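Local structure of acetyltransferase, GNAT family (1U6M) at residues Arg53-Ile59 against Ile71-Pro76. The protein probably transfers an acyl group, most likely acetyl, from a donor to an acceptor substrate, as enzymes of the GNAT acetyltransferase family do. Sequence-based numbering, arbitrary orientation.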
loop_
_atom_site.group_PDB
_atom_site.type_symbol
_atom_site.label_atom_id
_atom_site.label_comp_id
_atom_site.label_asym_id
_atom_site.label_seq_id
_atom_site.Cartn_x
_atom_site.Cartn_y
_atom_site.Cartn_z
ATOM N N ARG A 53 4.746 5.959 -3.774
ATOM C CA ARG A 53 3.679 5.125 -3.230
ATOM C C ARG A 53 4.186 4.110 -2.176
ATOM O O ARG A 53 3.650 4.014 -1.063
ATOM C CB ARG A 53 2.978 4.395 -4.353
ATOM C CG ARG A 53 1.736 3.628 -3.872
ATOM C CD ARG A 53 1.123 2.849 -5.057
ATOM N NE ARG A 53 0.505 3.763 -6.035
ATOM C CZ ARG A 53 -0.789 4.117 -6.005
ATOM N NH1 ARG A 53 -1.607 3.661 -5.068
ATOM N NH2 ARG A 53 -1.279 4.954 -6.905
ATOM N N TYR A 54 5.240 3.390 -2.528
ATOM C CA TYR A 54 5.840 2.410 -1.667
ATOM C C TYR A 54 7.191 2.851 -1.219
ATOM O O TYR A 54 8.053 2.010 -1.040
ATOM C CB TYR A 54 5.958 1.045 -2.412
ATOM C CG TYR A 54 4.616 0.556 -2.908
ATOM C CD1 TYR A 54 3.590 0.214 -2.016
ATOM C CD2 TYR A 54 4.346 0.427 -4.260
ATOM C CE1 TYR A 54 2.317 -0.247 -2.485
ATOM C CE2 TYR A 54 3.067 -0.007 -4.708
ATOM C CZ TYR A 54 2.092 -0.332 -3.808
ATOM O OH TYR A 54 0.863 -0.771 -4.248
ATOM N N GLY A 55 7.407 4.162 -1.080
ATOM C CA GLY A 55 8.633 4.675 -0.503
ATOM C C GLY A 55 8.759 4.141 0.909
ATOM O O GLY A 55 7.747 4.043 1.603
ATOM N N TYR A 56 9.970 3.803 1.361
ATOM C CA TYR A 56 10.117 3.315 2.755
ATOM C C TYR A 56 9.508 4.249 3.797
ATOM O O TYR A 56 8.948 3.812 4.761
ATOM C CB TYR A 56 11.540 2.883 3.119
ATOM C CG TYR A 56 12.498 4.031 3.258
ATOM C CD1 TYR A 56 12.659 4.680 4.470
ATOM C CD2 TYR A 56 13.286 4.427 2.183
ATOM C CE1 TYR A 56 13.552 5.732 4.608
ATOM C CE2 TYR A 56 14.176 5.497 2.290
ATOM C CZ TYR A 56 14.304 6.145 3.506
ATOM O OH TYR A 56 15.186 7.222 3.635
ATOM N N GLN A 57 9.540 5.542 3.560
ATOM C CA GLN A 57 9.009 6.484 4.512
ATOM C C GLN A 57 7.493 6.417 4.697
ATOM O O GLN A 57 6.949 7.000 5.634
ATOM C CB GLN A 57 9.472 7.863 4.131
ATOM C CG GLN A 57 10.925 7.993 4.461
ATOM C CD GLN A 57 11.541 9.277 3.948
ATOM O OE1 GLN A 57 12.719 9.270 3.529
ATOM N NE2 GLN A 57 10.769 10.404 3.989
ATOM N N ARG A 58 6.820 5.726 3.785
ATOM C CA ARG A 58 5.370 5.607 3.807
ATOM C C ARG A 58 4.953 4.287 4.426
ATOM O O ARG A 58 3.745 4.003 4.546
ATOM C CB ARG A 58 4.839 5.681 2.356
ATOM C CG ARG A 58 5.102 6.990 1.686
ATOM C CD ARG A 58 4.043 7.219 0.607
ATOM N NE ARG A 58 4.292 8.391 -0.260
ATOM C CZ ARG A 58 3.993 9.662 0.063
ATOM N NH1 ARG A 58 3.479 9.954 1.254
ATOM N NH2 ARG A 58 4.183 10.648 -0.815
ATOM N N ILE A 59 5.938 3.484 4.810
ATOM C CA ILE A 59 5.713 2.097 5.166
ATOM C C ILE A 59 6.024 1.699 6.652
ATOM O O ILE A 59 7.091 2.029 7.246
ATOM C CB ILE A 59 6.486 1.139 4.205
ATOM C CG1 ILE A 59 6.030 1.389 2.754
ATOM C CG2 ILE A 59 6.238 -0.299 4.586
ATOM C CD1 ILE A 59 6.664 0.492 1.700
ATOM N N ILE A 71 3.801 -5.540 5.462
ATOM C CA ILE A 71 3.951 -4.100 5.419
ATOM C C ILE A 71 2.553 -3.461 5.390
ATOM O O ILE A 71 1.613 -4.039 4.872
ATOM C CB ILE A 71 4.789 -3.660 4.174
ATOM C CG1 ILE A 71 4.078 -3.979 2.829
ATOM C CG2 ILE A 71 6.239 -4.197 4.282
ATOM C CD1 ILE A 71 4.919 -3.591 1.582
ATOM N N ALA A 72 2.436 -2.279 5.966
ATOM C CA ALA A 72 1.243 -1.462 5.889
ATOM C C ALA A 72 1.737 -0.212 5.218
ATOM O O ALA A 72 2.745 0.381 5.666
ATOM C CB ALA A 72 0.741 -1.111 7.270
ATOM N N VAL A 73 1.041 0.194 4.166
ATOM C CA VAL A 73 1.418 1.326 3.287
ATOM C C VAL A 73 0.249 2.328 3.137
ATOM O O VAL A 73 -0.894 1.904 2.881
ATOM C CB VAL A 73 1.743 0.868 1.831
ATOM C CG1 VAL A 73 2.350 2.103 1.029
ATOM C CG2 VAL A 73 2.686 -0.310 1.863
ATOM N N GLY A 74 0.536 3.621 3.313
ATOM C CA GLY A 74 -0.484 4.639 3.214
ATOM C C GLY A 74 0.124 6.047 3.180
ATOM O O GLY A 74 1.355 6.212 3.352
ATOM N N TYR A 75 -0.740 7.063 3.001
ATOM C CA TYR A 75 -0.262 8.417 2.728
ATOM C C TYR A 75 -1.415 9.372 2.981
ATOM O O TYR A 75 -2.606 8.959 2.856
ATOM C CB TYR A 75 0.272 8.566 1.251
ATOM C CG TYR A 75 -0.520 7.755 0.232
ATOM C CD1 TYR A 75 -1.738 8.238 -0.289
ATOM C CD2 TYR A 75 -0.064 6.489 -0.193
ATOM C CE1 TYR A 75 -2.521 7.440 -1.190
ATOM C CE2 TYR A 75 -0.834 5.700 -1.096
ATOM C CZ TYR A 75 -2.042 6.187 -1.576
ATOM O OH TYR A 75 -2.797 5.406 -2.451
ATOM N N PRO A 76 -1.092 10.654 3.302
ATOM C CA PRO A 76 -2.151 11.733 3.243
ATOM C C PRO A 76 -2.861 11.707 1.913
ATOM O O PRO A 76 -2.210 11.560 0.926
ATOM C CB PRO A 76 -1.371 13.026 3.386
ATOM C CG PRO A 76 -0.083 12.568 4.268
ATOM C CD PRO A 76 0.228 11.141 3.778
HETATM O O HOH W 1 2.582 3.411 7.052
HETATM O O HOH W 2 3.185 8.826 3.787
#
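V73 pushes its two methyls into a hollow built by R53, Y54 and I59, at the spot in this GNAT fold where the loop after helix 36-47 runs into strand 59-64 and meets the neighbouring antiparallel strand 67-76. I59 and V73 form a non-hydrogen-bonded pair, CA to CA 4.8 Å, with their side chains side by side on the same face of the sheet. V73 CG1, anti to the backbone N (chi1 -171°), is the deeper bump: it sits 3.1 Å from R53 O, a tight fit, and also touches Y54 CD1. V73 CG2 fills the gap between that ring and I59, 3.9 Å from I59 CG1. Y54 crosses the valine at about a right angle, and R53 CG rests over the centre of the tyrosine ring, 3.9 Å above its plane. Two residues earlier on the strand, I59 CG2 leans on I71 CB at 3.7 Å; helix 12-25 packs against this patch, I15 on I59 and L18 on I71.

At the other end, R58 runs extended from CG to NE past the G74 carbonyl, its CB and CD lying near G74 O, and brings NH1 up to Y75 CB. Its guanidinium is held by D79 and by the carbonyl of T51. The Y75 ring stands nearly upright to the R53 guanidinium, planes 89° apart; rather than bonding to each other, Y75 OH and R53 NH1 share D116 OD1, while R53 NE reaches D84. Backbone pairing is thin here: G74 N gives R58 O a weak bond of 3.5 Å, and a water donates to R58 O and, more weakly, to A72 O. A second water lies at the guanidinium edge, in its plane, accepting from R58 NH1 at 2.8 Å and donating to G74 O.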